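Local coordinates for protein transmembrane oligosaccharyl transferase, putative (Archaeoglobus fulgidus, PDB 3VGP) that belongs to the AglB family of putative membrane-bound oligosaccharyl transferases, represented here by its C-terminal globular domain, at residues K67-K72 with P106-I111. The protein carries 1 engineered substitution. Sequence-based numbering, arbitrary orientation.
Sequences KFFTAK and PAIMRI
T70 and I108 meet methyl to methyl, T70 CG2 lying 3.9 Å from I108 CG2, and their side chains run past each other in opposite directions. This is the closest approach between 67-72 and 106-111, and it is purely apolar. The chi1 of T70, 58°, splits the jobs of its two branches: CG2 stands anti to the carbonyl carbon and reaches across to helix 105-111, while OG1 is tucked between backbone N and carbonyl carbon and is hydrogen-bonded to A66 O, one turn back along the chain. The same methyl lies 4.3 Å from the CA of M109, a selenomethionine, and equally close to its CG. The M109 side chain also packs on I124 and F127 of helix 121-129; F127 also packs on T70 and so borders both segments.

I108 offers a second branch to F69. With CG1 beside the backbone N and chi2 extended at 173°, CD1 approaches the phenylalanine ring obliquely, 4.4 Å from F69 CD2, a looser contact than the methyl pair. F69 itself packs on V89 and T91 of strand 88-91, so I108 touches a ring that itself packs against the sheet. I108 also touches W38, the first tryptophan of the WWDYG sequence that marks this family.

The backbones stay 6.8 Å apart at their nearest CA atoms, T70 and M109. Beside this apolar patch, K67 NZ is hydrogen-bonded to A112 O just past 106-111. Such buried packing of the end of helix 58-69 and T70 against helix 105-111, built from the methyls of two beta-branched side chains and one aromatic ring, joins helix 58-69 to the short helix 105-111 within this mixed alpha/beta domain.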
loop_
_atom_site.group_PDB
_atom_site.type_symbol
_atom_site.label_atom_id
_atom_site.label_comp_id
_atom_site.label_asym_id
_atom_site.label_seq_id
_atom_site.Cartn_x
_atom_site.Cartn_y
_atom_site.Cartn_z
ATOM N N LYS A 67 -8.044 0.410 -4.282
ATOM C CA LYS A 67 -8.681 -0.782 -4.835
ATOM C C LYS A 67 -7.981 -2.035 -4.322
ATOM O O LYS A 67 -8.614 -3.057 -4.050
ATOM C CB LYS A 67 -8.620 -0.755 -6.365
ATOM C CG LYS A 67 -9.495 0.308 -7.019
ATOM C CD LYS A 67 -10.977 -0.015 -6.894
ATOM C CE LYS A 67 -11.816 0.971 -7.702
ATOM N NZ LYS A 67 -13.279 0.703 -7.593
ATOM N N PHE A 68 -6.664 -1.948 -4.194
ATOM C CA PHE A 68 -5.863 -3.068 -3.722
ATOM C C PHE A 68 -6.160 -3.370 -2.257
ATOM O O PHE A 68 -6.470 -4.505 -1.898
ATOM C CB PHE A 68 -4.375 -2.740 -3.892
ATOM C CG PHE A 68 -3.447 -3.775 -3.318
ATOM C CD1 PHE A 68 -2.960 -4.810 -4.104
ATOM C CD2 PHE A 68 -3.059 -3.709 -1.984
ATOM C CE1 PHE A 68 -2.100 -5.763 -3.572
ATOM C CE2 PHE A 68 -2.202 -4.658 -1.442
ATOM C CZ PHE A 68 -1.721 -5.688 -2.240
ATOM N N PHE A 69 -6.076 -2.345 -1.413
ATOM C CA PHE A 69 -6.306 -2.529 0.012
ATOM C C PHE A 69 -7.724 -2.960 0.366
ATOM O O PHE A 69 -7.907 -3.778 1.269
ATOM C CB PHE A 69 -5.931 -1.256 0.784
ATOM C CG PHE A 69 -4.437 -1.020 0.883
ATOM C CD1 PHE A 69 -3.570 -2.076 1.185
ATOM C CD2 PHE A 69 -3.902 0.252 0.695
ATOM C CE1 PHE A 69 -2.192 -1.862 1.299
ATOM C CE2 PHE A 69 -2.529 0.481 0.808
ATOM C CZ PHE A 69 -1.671 -0.578 1.111
ATOM N N THR A 70 -8.718 -2.440 -0.349
ATOM C CA THR A 70 -10.109 -2.791 -0.066
ATOM C C THR A 70 -10.598 -4.072 -0.740
ATOM O O THR A 70 -11.745 -4.484 -0.535
ATOM C CB THR A 70 -11.067 -1.629 -0.438
ATOM O OG1 THR A 70 -10.923 -1.301 -1.826
ATOM C CG2 THR A 70 -10.749 -0.405 0.394
ATOM N N ALA A 71 -9.741 -4.711 -1.532
ATOM C CA ALA A 71 -10.130 -5.950 -2.198
ATOM C C ALA A 71 -10.482 -7.007 -1.158
ATOM O O ALA A 71 -9.846 -7.091 -0.109
ATOM C CB ALA A 71 -8.997 -6.452 -3.086
ATOM N N LYS A 72 -11.506 -7.806 -1.449
ATOM C CA LYS A 72 -11.931 -8.865 -0.540
ATOM C C LYS A 72 -11.236 -10.183 -0.871
ATOM O O LYS A 72 -11.134 -11.069 -0.021
ATOM C CB LYS A 72 -13.449 -9.047 -0.617
ATOM C CG LYS A 72 -14.244 -7.880 -0.039
ATOM C CD LYS A 72 -14.026 -7.760 1.465
ATOM C CE LYS A 72 -14.781 -6.577 2.061
ATOM N NZ LYS A 72 -16.257 -6.692 1.873
ATOM N N PRO A 106 -11.098 5.110 6.227
ATOM C CA PRO A 106 -12.324 5.626 5.608
ATOM C C PRO A 106 -11.994 6.383 4.315
ATOM O O PRO A 106 -12.731 6.302 3.337
ATOM C CB PRO A 106 -12.894 6.537 6.693
ATOM C CG PRO A 106 -12.494 5.811 7.956
ATOM C CD PRO A 106 -11.043 5.463 7.657
ATOM N N ALA A 107 -10.878 7.112 4.317
ATOM C CA ALA A 107 -10.455 7.862 3.141
ATOM C C ALA A 107 -10.136 6.885 2.019
ATOM O O ALA A 107 -10.487 7.111 0.865
ATOM C CB ALA A 107 -9.221 8.715 3.466
ATOM N N ILE A 108 -9.462 5.795 2.368
ATOM C CA ILE A 108 -9.118 4.774 1.388
ATOM C C ILE A 108 -10.401 4.209 0.781
ATOM O O ILE A 108 -10.508 4.058 -0.436
ATOM C CB ILE A 108 -8.293 3.636 2.043
ATOM C CG1 ILE A 108 -6.882 4.143 2.359
ATOM C CG2 ILE A 108 -8.241 2.427 1.131
ATOM C CD1 ILE A 108 -6.021 3.161 3.159
HETATM N N MSE A 109 -11.379 3.910 1.630
HETATM C CA MSE A 109 -12.653 3.385 1.156
HETATM C C MSE A 109 -13.327 4.354 0.184
HETATM O O MSE A 109 -13.846 3.931 -0.850
HETATM C CB MSE A 109 -13.588 3.102 2.334
HETATM C CG MSE A 109 -13.202 1.882 3.149
HETATM SE SE MSE A 109 -14.592 1.403 4.397
HETATM C CE MSE A 109 -15.872 0.721 3.121
ATOM N N ARG A 110 -13.314 5.645 0.507
ATOM C CA ARG A 110 -13.928 6.647 -0.364
ATOM C C ARG A 110 -13.278 6.666 -1.742
ATOM O O ARG A 110 -13.969 6.687 -2.761
ATOM C CB ARG A 110 -13.832 8.049 0.249
ATOM C CG ARG A 110 -14.589 8.219 1.553
ATOM C CD ARG A 110 -14.833 9.686 1.873
ATOM N NE ARG A 110 -15.381 9.852 3.215
ATOM C CZ ARG A 110 -14.653 9.804 4.325
ATOM N NH1 ARG A 110 -13.343 9.602 4.251
ATOM N NH2 ARG A 110 -15.231 9.950 5.509
ATOM N N ILE A 111 -11.949 6.667 -1.769
ATOM C CA ILE A 111 -11.211 6.685 -3.029
ATOM C C ILE A 111 -11.499 5.425 -3.843
ATOM O O ILE A 111 -11.507 5.461 -5.077
ATOM C CB ILE A 111 -9.691 6.807 -2.779
ATOM C CG1 ILE A 111 -9.383 8.158 -2.129
ATOM C CG2 ILE A 111 -8.925 6.656 -4.086
ATOM C CD1 ILE A 111 -9.785 9.356 -2.966
#